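Local coordinates for SaTIE-TED (Staphylococcus aureus, PDB 6FX6), which is of unknown function but, as the thioester domain of an LPXTG-anchored surface protein, may take part in covalent attachment to host targets, at residues I17-S23 with A110-Y116; L78-H83 with V222-F226; P147-G151 with V186-K190. All coordinates share one frame; numbering follows the deposited sequence.

Contact 1: I17-S23 with A110-Y116; sequences INWIVYS and AKYHTIY
The carbonyl oxygen of V21 is gripped by two neighbouring amides. H113 N lies 2.9 Å from V21 O and comes nearly along the C=O axis. T114 N is longer, 3.3 Å from V21 O, but it lies in the carbonyl plane on a lone pair. H113 and T114 thus share one opposing residue, which is a classic beta bulge in an antiparallel pair. Beyond the bulge the register shifts by one residue, and S23 and K111 form a hydrogen-bonded pair through both amides. The extra residue, H113, turns the edge of its ring toward S23. H113 NE2 stands 2.9 Å from S23 OG, and the hydroxyl sits at the ring edge near its plane. Either group could donate. S23 OG is also bonded to N29 N, which helps fix its rotation. Y22 and Y112, a non-hydrogen-bonded pair, lie on the opposite face to S23 and K111, and Y22 CB touches Y112 CD1 at 3.6 Å. There I20 CD1 touches Y112 CE1 at 3.6 Å. At the far end the Y116 ring lies beneath the I17 side chain, with CG anti to the backbone N (chi1 176°). I17 CG2 sits over the centre of that ring, 3.5 Å from its centroid, in a CH-pi contact. W19 CZ3 meets Y116 CD2 at 3.7 Å, with the ring planes at 82°. Strand 20-24 lies between strands 111-115 and 30-40 in the antiparallel sheet. Helix 94-107 packs against the side bearing I20 and Y112, with Y112 OH bonded to M102 O and Y22 OH to P50 O and R27 NH1.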
ATOM      1  N   ILE A  17     -12.610  15.470  21.452  1.00 51.48           N
ATOM      2  CA  ILE A  17     -12.656  14.081  21.901  1.00 54.17           C
ATOM      3  C   ILE A  17     -11.228  13.654  22.210  1.00 47.14           C
ATOM      4  O   ILE A  17     -10.321  13.939  21.426  1.00 41.68           O
ATOM      5  CB  ILE A  17     -13.179  13.157  20.770  1.00 58.13           C
ATOM      6  CG1 ILE A  17     -14.643  13.462  20.447  1.00 67.00           C
ATOM      7  CG2 ILE A  17     -13.035  11.679  21.131  1.00 59.51           C
ATOM      8  CD1 ILE A  17     -15.073  13.022  19.057  1.00 68.81           C
ATOM      9  N   ASN A  18     -11.037  12.969  23.336  1.00 44.23           N
ATOM     10  CA  ASN A  18      -9.810  12.214  23.574  1.00 43.96           C
ATOM     11  C   ASN A  18      -9.856  10.997  22.661  1.00 41.77           C
ATOM     12  O   ASN A  18     -10.667  10.102  22.868  1.00 44.23           O
ATOM     13  CB  ASN A  18      -9.697  11.766  25.037  1.00 47.86           C
ATOM     14  CG  ASN A  18      -9.478  12.923  25.996  1.00 49.98           C
ATOM     15  OD1 ASN A  18      -9.048  14.008  25.601  1.00 52.02           O
ATOM     16  ND2 ASN A  18      -9.768  12.692  27.271  1.00 55.32           N
ATOM     17  N   TRP A  19      -9.011  10.987  21.633  1.00 41.24           N
ATOM     18  CA  TRP A  19      -9.010   9.916  20.638  1.00 42.41           C
ATOM     19  C   TRP A  19      -8.456   8.622  21.224  1.00 46.28           C
ATOM     20  O   TRP A  19      -9.075   7.559  21.086  1.00 50.38           O
ATOM     21  CB  TRP A  19      -8.204  10.321  19.402  1.00 40.51           C
ATOM     22  CG  TRP A  19      -8.832  11.416  18.598  1.00 42.56           C
ATOM     23  CD1 TRP A  19      -8.398  12.706  18.479  1.00 48.45           C
ATOM     24  CD2 TRP A  19     -10.008  11.314  17.797  1.00 43.65           C
ATOM     25  NE1 TRP A  19      -9.238  13.413  17.646  1.00 47.27           N
ATOM     26  CE2 TRP A  19     -10.235  12.579  17.213  1.00 45.33           C
ATOM     27  CE3 TRP A  19     -10.897  10.275  17.516  1.00 45.02           C
ATOM     28  CZ2 TRP A  19     -11.323  12.831  16.360  1.00 45.84           C
ATOM     29  CZ3 TRP A  19     -11.978  10.518  16.661  1.00 47.44           C
ATOM     30  CH2 TRP A  19     -12.181  11.789  16.097  1.00 45.99           C
ATOM     31  N   ILE A  20      -7.288   8.724  21.861  1.00 44.97           N
ATOM     32  CA  ILE A  20      -6.653   7.602  22.559  1.00 46.92           C
ATOM     33  C   ILE A  20      -5.853   8.064  23.771  1.00 49.55           C
ATOM     34  O   ILE A  20      -5.447   9.228  23.863  1.00 48.07           O
ATOM     35  CB  ILE A  20      -5.683   6.812  21.649  1.00 45.56           C
ATOM     36  CG1 ILE A  20      -4.670   7.752  20.972  1.00 45.28           C
ATOM     37  CG2 ILE A  20      -6.453   6.009  20.611  1.00 47.14           C
ATOM     38  CD1 ILE A  20      -3.609   7.039  20.160  1.00 44.17           C
ATOM     39  N   VAL A  21      -5.646   7.137  24.701  1.00 50.57           N
ATOM     40  CA  VAL A  21      -4.615   7.260  25.719  1.00 52.95           C
ATOM     41  C   VAL A  21      -3.638   6.125  25.420  1.00 54.03           C
ATOM     42  O   VAL A  21      -4.017   4.950  25.499  1.00 55.97           O
ATOM     43  CB  VAL A  21      -5.184   7.134  27.145  1.00 55.58           C
ATOM     44  CG1 VAL A  21      -4.059   7.179  28.179  1.00 58.06           C
ATOM     45  CG2 VAL A  21      -6.208   8.234  27.403  1.00 54.12           C
ATOM     46  N   TYR A  22      -2.399   6.474  25.066  1.00 49.56           N
ATOM     47  CA  TYR A  22      -1.422   5.480  24.626  1.00 50.30           C
ATOM     48  C   TYR A  22      -0.028   5.700  25.188  1.00 51.43           C
ATOM     49  O   TYR A  22       0.302   6.783  25.671  1.00 48.19           O
ATOM     50  CB  TYR A  22      -1.364   5.441  23.098  1.00 45.57           C
ATOM     51  CG  TYR A  22      -0.507   6.509  22.454  1.00 44.75           C
ATOM     52  CD1 TYR A  22      -0.955   7.823  22.353  1.00 43.69           C
ATOM     53  CD2 TYR A  22       0.745   6.198  21.924  1.00 47.61           C
ATOM     54  CE1 TYR A  22      -0.177   8.806  21.756  1.00 44.67           C
ATOM     55  CE2 TYR A  22       1.533   7.169  21.319  1.00 47.37           C
ATOM     56  CZ  TYR A  22       1.070   8.474  21.235  1.00 49.39           C
ATOM     57  OH  TYR A  22       1.852   9.438  20.631  1.00 49.96           O
ATOM     58  N   SER A  23       0.776   4.642  25.099  1.00 55.08           N
ATOM     59  CA  SER A  23       2.185   4.661  25.472  1.00 57.29           C
ATOM     60  C   SER A  23       3.030   4.144  24.306  1.00 55.56           C
ATOM     61  O   SER A  23       2.612   3.250  23.570  1.00 54.55           O
ATOM     62  CB  SER A  23       2.420   3.808  26.718  1.00 59.82           C
ATOM     63  OG  SER A  23       1.752   4.364  27.833  1.00 60.56           O
ATOM     64  N   ALA A 110       3.634   1.162  19.627  1.00 55.51           N
ATOM     65  CA  ALA A 110       2.566   1.851  20.360  1.00 54.64           C
ATOM     66  C   ALA A 110       1.595   0.849  20.989  1.00 58.00           C
ATOM     67  O   ALA A 110       1.256  -0.167  20.375  1.00 57.90           O
ATOM     68  CB  ALA A 110       1.822   2.812  19.451  1.00 50.71           C
ATOM     69  N   LYS A 111       1.173   1.143  22.220  1.00 60.62           N
ATOM     70  CA  LYS A 111       0.219   0.323  22.970  1.00 63.13           C
ATOM     71  C   LYS A 111      -0.932   1.218  23.430  1.00 61.29           C
ATOM     72  O   LYS A 111      -0.694   2.278  24.017  1.00 58.88           O
ATOM     73  CB  LYS A 111       0.907  -0.317  24.178  1.00 71.28           C
ATOM     74  CG  LYS A 111       2.112  -1.184  23.826  1.00 77.44           C
ATOM     75  CD  LYS A 111       2.739  -1.795  25.069  1.00 86.93           C
ATOM     76  CE  LYS A 111       3.782  -2.847  24.717  1.00 90.97           C
ATOM     77  NZ  LYS A 111       4.302  -3.547  25.929  1.00 97.19           N
ATOM     78  N   TYR A 112      -2.169   0.792  23.163  1.00 57.69           N
ATOM     79  CA  TYR A 112      -3.359   1.604  23.447  1.00 55.46           C
ATOM     80  C   TYR A 112      -4.063   1.122  24.702  1.00 60.82           C
ATOM     81  O   TYR A 112      -4.482  -0.035  24.772  1.00 59.70           O
ATOM     82  CB  TYR A 112      -4.321   1.567  22.260  1.00 51.09           C
ATOM     83  CG  TYR A 112      -3.638   1.981  20.988  1.00 46.72           C
ATOM     84  CD1 TYR A 112      -3.115   3.269  20.856  1.00 43.14           C
ATOM     85  CD2 TYR A 112      -3.477   1.091  19.930  1.00 44.00           C
ATOM     86  CE1 TYR A 112      -2.460   3.663  19.706  1.00 40.42           C
ATOM     87  CE2 TYR A 112      -2.825   1.479  18.773  1.00 43.53           C
ATOM     88  CZ  TYR A 112      -2.320   2.765  18.666  1.00 40.01           C
ATOM     89  OH  TYR A 112      -1.672   3.154  17.530  1.00 35.38           O
ATOM     90  N   HIS A 113      -4.186   2.021  25.678  1.00 62.14           N
ATOM     91  CA  HIS A 113      -4.869   1.738  26.941  1.00 70.16           C
ATOM     92  C   HIS A 113      -6.360   2.062  26.833  1.00 67.75           C
ATOM     93  O   HIS A 113      -7.193   1.324  27.365  1.00 68.10           O
ATOM     94  CB  HIS A 113      -4.225   2.526  28.088  1.00 75.46           C
ATOM     95  CG  HIS A 113      -2.737   2.375  28.155  1.00 84.38           C
ATOM     96  ND1 HIS A 113      -2.123   1.284  28.730  1.00 91.17           N
ATOM     97  CD2 HIS A 113      -1.740   3.167  27.692  1.00 87.48           C
ATOM     98  CE1 HIS A 113      -0.812   1.415  28.631  1.00 94.73           C
ATOM     99  NE2 HIS A 113      -0.553   2.549  28.005  1.00 91.92           N
ATOM    100  N   THR A 114      -6.679   3.168  26.154  1.00 61.08           N
ATOM    101  CA  THR A 114      -8.059   3.594  25.906  1.00 58.84           C
ATOM    102  C   THR A 114      -8.205   3.980  24.445  1.00 51.44           C
ATOM    103  O   THR A 114      -7.311   4.620  23.882  1.00 50.82           O
ATOM    104  CB  THR A 114      -8.434   4.817  26.777  1.00 59.98           C
ATOM    105  OG1 THR A 114      -8.232   4.499  28.156  1.00 67.35           O
ATOM    106  CG2 THR A 114      -9.895   5.238  26.572  1.00 59.47           C
ATOM    107  N   ILE A 115      -9.324   3.587  23.838  1.00 50.35           N
ATOM    108  CA  ILE A 115      -9.652   3.972  22.463  1.00 49.14           C
ATOM    109  C   ILE A 115     -11.093   4.478  22.398  1.00 48.79           C
ATOM    110  O   ILE A 115     -12.010   3.808  22.863  1.00 50.61           O
ATOM    111  CB  ILE A 115      -9.459   2.806  21.464  1.00 50.27           C
ATOM    112  CG1 ILE A 115      -8.003   2.315  21.477  1.00 50.98           C
ATOM    113  CG2 ILE A 115      -9.860   3.240  20.051  1.00 47.56           C
ATOM    114  CD1 ILE A 115      -7.759   1.042  20.686  1.00 51.42           C
ATOM    115  N   TYR A 116     -11.278   5.667  21.827  1.00 46.59           N
ATOM    116  CA  TYR A 116     -12.606   6.238  21.610  1.00 49.55           C
ATOM    117  C   TYR A 116     -13.463   5.252  20.815  1.00 51.95           C
ATOM    118  O   TYR A 116     -13.052   4.810  19.746  1.00 49.16           O
ATOM    119  CB  TYR A 116     -12.474   7.567  20.864  1.00 48.78           C
ATOM    120  CG  TYR A 116     -13.778   8.240  20.491  1.00 50.98           C
ATOM    121  CD1 TYR A 116     -14.752   8.514  21.453  1.00 54.49           C
ATOM    122  CD2 TYR A 116     -14.023   8.637  19.175  1.00 51.54           C
ATOM    123  CE1 TYR A 116     -15.946   9.142  21.106  1.00 57.57           C
ATOM    124  CE2 TYR A 116     -15.204   9.270  18.821  1.00 52.16           C
ATOM    125  CZ  TYR A 116     -16.164   9.517  19.783  1.00 56.06           C
ATOM    126  OH  TYR A 116     -17.328  10.147  19.406  1.00 58.76           O
TER

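Contact 2: L78-H83 with V222-F226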
ATOM      1  N   LEU A  78       4.380  -1.641   6.263  1.00 39.09           N
ATOM      2  CA  LEU A  78       4.042  -0.227   6.470  1.00 37.99           C
ATOM      3  C   LEU A  78       3.426   0.422   5.219  1.00 37.34           C
ATOM      4  O   LEU A  78       2.479   1.200   5.337  1.00 36.89           O
ATOM      5  CB  LEU A  78       5.265   0.573   6.927  1.00 39.52           C
ATOM      6  CG  LEU A  78       5.800   0.233   8.325  1.00 42.39           C
ATOM      7  CD1 LEU A  78       7.214   0.761   8.493  1.00 44.64           C
ATOM      8  CD2 LEU A  78       4.898   0.782   9.417  1.00 41.07           C
ATOM      9  N   THR A  79       3.948   0.087   4.039  1.00 36.74           N
ATOM     10  CA  THR A  79       3.409   0.611   2.781  1.00 37.28           C
ATOM     11  C   THR A  79       2.060  -0.033   2.435  1.00 37.08           C
ATOM     12  O   THR A  79       1.178   0.638   1.889  1.00 36.36           O
ATOM     13  CB  THR A  79       4.397   0.454   1.597  1.00 37.66           C
ATOM     14  OG1 THR A  79       4.709  -0.925   1.388  1.00 35.82           O
ATOM     15  CG2 THR A  79       5.693   1.228   1.854  1.00 36.92           C
HETATM   16  N   MSE A  80       1.903  -1.316   2.767  1.00 37.81           N
HETATM   17  CA  MSE A  80       0.629  -2.033   2.597  1.00 39.73           C
HETATM   18  C   MSE A  80      -0.462  -1.433   3.439  1.00 36.35           C
HETATM   19  O   MSE A  80      -1.590  -1.259   2.975  1.00 36.80           O
HETATM   20  CB  MSE A  80       0.699  -3.507   3.024  1.00 46.66           C
HETATM   21  CG  MSE A  80       1.692  -4.388   2.276  1.00 55.39           C
HETATM   22 SE   MSE A  80       1.176  -4.488   0.394  1.00 62.47          SE
HETATM   23  CE  MSE A  80       2.323  -3.052  -0.328  1.00 55.04           C
ATOM     24  N   ILE A  81      -0.142  -1.130   4.691  1.00 35.15           N
ATOM     25  CA  ILE A  81      -1.111  -0.528   5.604  1.00 34.41           C
ATOM     26  C   ILE A  81      -1.477   0.882   5.140  1.00 32.02           C
ATOM     27  O   ILE A  81      -2.650   1.244   5.143  1.00 31.55           O
ATOM     28  CB  ILE A  81      -0.600  -0.516   7.063  1.00 35.43           C
ATOM     29  CG1 ILE A  81      -0.457  -1.956   7.581  1.00 40.66           C
ATOM     30  CG2 ILE A  81      -1.564   0.250   7.961  1.00 35.86           C
ATOM     31  CD1 ILE A  81       0.458  -2.095   8.777  1.00 42.73           C
ATOM     32  N   SER A  82      -0.481   1.669   4.742  1.00 29.01           N
ATOM     33  CA  SER A  82      -0.740   2.996   4.208  1.00 28.85           C
ATOM     34  C   SER A  82      -1.625   2.906   2.964  1.00 29.69           C
ATOM     35  O   SER A  82      -2.657   3.572   2.885  1.00 26.84           O
ATOM     36  CB  SER A  82       0.567   3.714   3.887  1.00 31.62           C
ATOM     37  OG  SER A  82       0.327   4.990   3.312  1.00 31.13           O
ATOM     38  N   HIS A  83      -1.242   2.044   2.022  1.00 32.10           N
ATOM     39  CA  HIS A  83      -1.948   1.934   0.744  1.00 32.13           C
ATOM     40  C   HIS A  83      -3.400   1.467   0.896  1.00 33.05           C
ATOM     41  O   HIS A  83      -4.333   2.194   0.534  1.00 33.30           O
ATOM     42  CB  HIS A  83      -1.197   1.005  -0.209  1.00 33.02           C
ATOM     43  CG  HIS A  83      -1.866   0.839  -1.533  1.00 33.27           C
ATOM     44  ND1 HIS A  83      -1.802   1.793  -2.527  1.00 33.30           N
ATOM     45  CD2 HIS A  83      -2.638  -0.163  -2.017  1.00 34.29           C
ATOM     46  CE1 HIS A  83      -2.492   1.377  -3.574  1.00 34.25           C
ATOM     47  NE2 HIS A  83      -3.015   0.197  -3.288  1.00 35.99           N
ATOM     48  N   VAL A 222       6.049   9.135   3.695  1.00 33.86           N
ATOM     49  CA  VAL A 222       5.185   9.004   2.533  1.00 32.24           C
ATOM     50  C   VAL A 222       5.435   7.572   2.107  1.00 31.35           C
ATOM     51  O   VAL A 222       6.414   7.275   1.421  1.00 32.28           O
ATOM     52  CB  VAL A 222       5.525  10.023   1.430  1.00 33.89           C
ATOM     53  CG1 VAL A 222       4.589   9.849   0.241  1.00 35.88           C
ATOM     54  CG2 VAL A 222       5.412  11.439   1.975  1.00 34.22           C
ATOM     55  N   LEU A 223       4.551   6.684   2.556  1.00 31.09           N
ATOM     56  CA  LEU A 223       4.792   5.245   2.524  1.00 30.88           C
ATOM     57  C   LEU A 223       4.241   4.633   1.235  1.00 33.12           C
ATOM     58  O   LEU A 223       3.237   3.901   1.238  1.00 32.31           O
ATOM     59  CB  LEU A 223       4.170   4.591   3.761  1.00 32.57           C
ATOM     60  CG  LEU A 223       4.616   5.163   5.112  1.00 34.98           C
ATOM     61  CD1 LEU A 223       3.782   4.568   6.238  1.00 34.22           C
ATOM     62  CD2 LEU A 223       6.103   4.927   5.344  1.00 36.19           C
ATOM     63  N   LYS A 224       4.928   4.932   0.138  1.00 32.26           N
ATOM     64  CA  LYS A 224       4.535   4.465  -1.187  1.00 32.59           C
ATOM     65  C   LYS A 224       4.871   2.987  -1.348  1.00 29.69           C
ATOM     66  O   LYS A 224       5.971   2.564  -0.993  1.00 29.78           O
ATOM     67  CB  LYS A 224       5.252   5.251  -2.281  1.00 33.18           C
ATOM     68  CG  LYS A 224       4.991   6.746  -2.268  1.00 36.05           C
ATOM     69  CD  LYS A 224       5.574   7.389  -3.510  1.00 38.80           C
ATOM     70  CE  LYS A 224       5.421   8.895  -3.480  1.00 44.45           C
ATOM     71  NZ  LYS A 224       5.979   9.485  -4.723  1.00 49.49           N
ATOM     72  N   PRO A 225       3.929   2.195  -1.886  1.00 29.38           N
ATOM     73  CA  PRO A 225       4.249   0.797  -2.165  1.00 31.09           C
ATOM     74  C   PRO A 225       5.204   0.697  -3.354  1.00 32.19           C
ATOM     75  O   PRO A 225       5.018   1.391  -4.351  1.00 34.07           O
ATOM     76  CB  PRO A 225       2.883   0.169  -2.465  1.00 29.60           C
ATOM     77  CG  PRO A 225       2.024   1.295  -2.907  1.00 30.75           C
ATOM     78  CD  PRO A 225       2.558   2.552  -2.293  1.00 29.82           C
ATOM     79  N   PHE A 226       6.221  -0.148  -3.230  1.00 35.72           N
ATOM     80  CA  PHE A 226       7.296  -0.246  -4.234  1.00 41.98           C
ATOM     81  C   PHE A 226       7.203  -1.508  -5.091  1.00 38.22           C
ATOM     82  O   PHE A 226       8.071  -1.741  -5.929  1.00 45.04           O
ATOM     83  CB  PHE A 226       8.687  -0.138  -3.575  1.00 45.56           C
ATOM     84  CG  PHE A 226       8.921  -1.122  -2.462  1.00 54.59           C
ATOM     85  CD1 PHE A 226       9.321  -2.426  -2.733  1.00 57.28           C
ATOM     86  CD2 PHE A 226       8.740  -0.739  -1.131  1.00 67.61           C
ATOM     87  CE1 PHE A 226       9.533  -3.335  -1.705  1.00 63.08           C
ATOM     88  CE2 PHE A 226       8.953  -1.642  -0.096  1.00 75.80           C
ATOM     89  CZ  PHE A 226       9.352  -2.942  -0.385  1.00 75.41           C
TER
HETATM   90  O   HOH W   1       5.838  -2.132  -0.699  1.00 55.82           O
HETATM   91  O   HOH W   2       1.710   7.591   3.248  1.00 24.71           O
HETATM   92  O   HOH W   3       0.695   4.262   0.643  1.00 29.06           O
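T79 and L223 bring the helix and the loop closest, with their CA atoms 4.8 Å apart, and L223 is the centre of an inverse gamma turn. The loop passes along one side of helix 72-87. L223 directs its side chain at the helix. L223 CB lies 3.7 Å from S82 CB, and L223 CD1 reaches the backbone oxygen of L78. T79 faces the next part of the loop with its methyl group. T79 CG2 is 3.2 Å from K224 O, a close approach of a methyl to a carbonyl oxygen. Its hydroxyl takes the position between the backbone N and the carbonyl carbon (chi1 60°), beside its own helix, where it bonds to N76 O. M80 and H83 reach the P225 ring, and T79 CB approaches its CA. M80, a selenomethionine, bends at its second and third torsions and brings CE to 3.9 Å from P225 CB. H83 crosses P225 at about a right angle, with H83 ND1 3.9 Å from P225 CG. Three waters join the segments. One donates to T79 OG1 and accepts from F226 N. S82 OG bonds to the other two, one of which accepts from L223 N while the other donates to L223 O at 2.6 Å. No direct hydrogen bond links helix to loop. The polar backbone of the turn is instead tied to the helix through water, while L223 and P225 make carbon contacts with T79, M80 and S82. The contact therefore combines apolar packing with ordered solvent near the centre of the chain.

Contact 3: P147-G151 with V186-K190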
ATOM      1  N   PRO A 147       2.211 -22.380 -23.759  1.00 41.12           N
ATOM      2  CA  PRO A 147       2.296 -22.170 -25.203  1.00 38.96           C
ATOM      3  C   PRO A 147       1.006 -21.573 -25.764  1.00 37.41           C
ATOM      4  O   PRO A 147      -0.081 -21.878 -25.277  1.00 37.99           O
ATOM      5  CB  PRO A 147       2.509 -23.581 -25.748  1.00 42.38           C
ATOM      6  CG  PRO A 147       1.806 -24.453 -24.768  1.00 43.61           C
ATOM      7  CD  PRO A 147       2.023 -23.807 -23.430  1.00 41.87           C
ATOM      8  N   ILE A 148       1.144 -20.720 -26.772  1.00 36.96           N
ATOM      9  CA  ILE A 148      -0.002 -20.132 -27.465  1.00 38.92           C
ATOM     10  C   ILE A 148       0.385 -19.859 -28.922  1.00 38.12           C
ATOM     11  O   ILE A 148       1.459 -19.315 -29.190  1.00 38.31           O
ATOM     12  CB  ILE A 148      -0.502 -18.847 -26.747  1.00 39.44           C
ATOM     13  CG1 ILE A 148      -1.852 -18.391 -27.317  1.00 39.51           C
ATOM     14  CG2 ILE A 148       0.528 -17.717 -26.816  1.00 39.16           C
ATOM     15  CD1 ILE A 148      -2.482 -17.248 -26.560  1.00 38.36           C
ATOM     16  N   LYS A 149      -0.477 -20.262 -29.853  1.00 39.54           N
ATOM     17  CA  LYS A 149      -0.241 -20.015 -31.278  1.00 42.96           C
ATOM     18  C   LYS A 149      -0.686 -18.612 -31.655  1.00 41.55           C
ATOM     19  O   LYS A 149      -1.686 -18.114 -31.131  1.00 39.89           O
ATOM     20  CB  LYS A 149      -0.973 -21.042 -32.143  1.00 48.82           C
ATOM     21  CG  LYS A 149      -0.534 -22.471 -31.866  1.00 53.40           C
ATOM     22  CD  LYS A 149      -0.708 -23.378 -33.071  1.00 58.92           C
ATOM     23  CE  LYS A 149      -0.064 -24.732 -32.814  1.00 62.02           C
ATOM     24  NZ  LYS A 149      -0.103 -25.605 -34.018  1.00 67.19           N
ATOM     25  N   VAL A 150       0.066 -17.980 -32.556  1.00 41.65           N
ATOM     26  CA  VAL A 150      -0.291 -16.660 -33.089  1.00 44.95           C
ATOM     27  C   VAL A 150      -1.672 -16.721 -33.740  1.00 48.06           C
ATOM     28  O   VAL A 150      -1.960 -17.642 -34.507  1.00 52.12           O
ATOM     29  CB  VAL A 150       0.769 -16.148 -34.105  1.00 48.60           C
ATOM     30  CG1 VAL A 150       0.232 -15.012 -34.974  1.00 52.06           C
ATOM     31  CG2 VAL A 150       2.029 -15.706 -33.370  1.00 47.69           C
ATOM     32  N   GLY A 151      -2.516 -15.745 -33.409  1.00 50.08           N
ATOM     33  CA  GLY A 151      -3.877 -15.672 -33.933  1.00 51.77           C
ATOM     34  C   GLY A 151      -4.914 -16.247 -32.986  1.00 53.84           C
ATOM     35  O   GLY A 151      -5.960 -15.635 -32.779  1.00 62.47           O
ATOM     36  N   VAL A 186      -6.579 -13.993 -23.681  1.00 41.95           N
ATOM     37  CA  VAL A 186      -5.320 -13.583 -24.300  1.00 41.08           C
ATOM     38  C   VAL A 186      -5.288 -13.874 -25.791  1.00 41.18           C
ATOM     39  O   VAL A 186      -5.704 -14.946 -26.227  1.00 40.04           O
ATOM     40  CB  VAL A 186      -4.134 -14.322 -23.654  1.00 42.59           C
ATOM     41  CG1 VAL A 186      -2.819 -13.880 -24.275  1.00 49.32           C
ATOM     42  CG2 VAL A 186      -4.117 -14.088 -22.152  1.00 42.82           C
ATOM     43  N   THR A 187      -4.785 -12.917 -26.566  1.00 41.77           N
ATOM     44  CA  THR A 187      -4.410 -13.170 -27.953  1.00 44.30           C
ATOM     45  C   THR A 187      -3.072 -12.488 -28.243  1.00 41.32           C
ATOM     46  O   THR A 187      -2.831 -11.370 -27.797  1.00 42.71           O
ATOM     47  CB  THR A 187      -5.522 -12.757 -28.950  1.00 52.58           C
ATOM     48  OG1 THR A 187      -5.115 -13.074 -30.290  1.00 64.50           O
ATOM     49  CG2 THR A 187      -5.856 -11.272 -28.861  1.00 59.14           C
ATOM     50  N   ALA A 188      -2.196 -13.195 -28.956  1.00 40.70           N
ATOM     51  CA  ALA A 188      -0.875 -12.696 -29.327  1.00 40.49           C
ATOM     52  C   ALA A 188      -0.697 -12.791 -30.831  1.00 41.50           C
ATOM     53  O   ALA A 188      -1.117 -13.775 -31.441  1.00 44.19           O
ATOM     54  CB  ALA A 188       0.206 -13.496 -28.626  1.00 40.75           C
ATOM     55  N   ASP A 189      -0.064 -11.774 -31.417  1.00 42.33           N
ATOM     56  CA  ASP A 189       0.174 -11.717 -32.869  1.00 45.74           C
ATOM     57  C   ASP A 189       1.678 -11.842 -33.172  1.00 44.06           C
ATOM     58  O   ASP A 189       2.477 -12.038 -32.257  1.00 40.13           O
ATOM     59  CB  ASP A 189      -0.476 -10.457 -33.489  1.00 49.49           C
ATOM     60  CG  ASP A 189       0.012  -9.157 -32.870  1.00 54.96           C
ATOM     61  OD1 ASP A 189       1.231  -8.892 -32.902  1.00 55.71           O
ATOM     62  OD2 ASP A 189      -0.833  -8.385 -32.364  1.00 65.29           O
ATOM     63  N   LYS A 190       2.055 -11.746 -34.448  1.00 47.05           N
ATOM     64  CA  LYS A 190       3.455 -11.912 -34.879  1.00 48.65           C
ATOM     65  C   LYS A 190       4.437 -10.886 -34.311  1.00 49.42           C
ATOM     66  O   LYS A 190       5.635 -11.171 -34.249  1.00 50.87           O
ATOM     67  CB  LYS A 190       3.561 -11.910 -36.408  1.00 54.42           C
ATOM     68  CG  LYS A 190       2.946 -13.130 -37.071  1.00 57.04           C
ATOM     69  CD  LYS A 190       3.156 -13.098 -38.572  1.00 61.49           C
ATOM     70  CE  LYS A 190       2.295 -14.132 -39.274  1.00 63.11           C
ATOM     71  NZ  LYS A 190       2.442 -14.016 -40.750  1.00 68.60           N
TER
HETATM   72  O   HOH W   4      -2.743 -15.956 -29.817  1.00 34.92           O
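V186 meets I148 first: V186 CG1 lies 4.1 Å from I148 CD1, and the two side chains cross obliquely. I148 reaches that far because its CG1 is anti to the backbone N and the chain stays extended (chi1 -169°, chi2 173°). T187 stands at the edge of the contact, its OG1 3.7 Å from G151 O. A188 carries the polar link. G151 N donates to A188 O over 3.1 Å, in a nearly straight bond with an angle of 167° at the hydrogen. V150 CA adds a CA-H...O contact to the same A188 O at 3.4 Å. A188 N also faces 147-151 and donates to a water; this water in turn lies 2.7 Å from K149 O, to which it probably donates. Next come D189 and K190, whose backbone lies under the two methyls of V150. V150 CG2 is 3.9 Å from D189 O, and V150 CG1 is 3.8 Å from K190 N. The contact joins the ends of two strands from different sheets. Strand 145-149 is an outermost strand of the mixed sheet, beside strand 231-238, whose L235 touches both I148 and V186. Strand 183-188 is the middle strand of the three-stranded sheet, between strands 154-157 and 175-180.

Overall arrangement
The three contacts are separate, and none touches another. Contact 1 and contact 2 have centres about 23 Å apart, with nearest atoms about 10 Å apart. Their segments alternate along the chain. Helix 94-107 links them, since it is touched by side chains of both. Contact 3 is remote: its centre is about 58 Å from that of contact 1, on the opposite side of the chain's centre, and about 37 Å from that of contact 2. Its segments lie between those of contact 2 in sequence. A zinc ion lies about 7 Å from the N18 side chain, and an acetate, probably from the crystallisation liquor, about 5 Å from that of Y22.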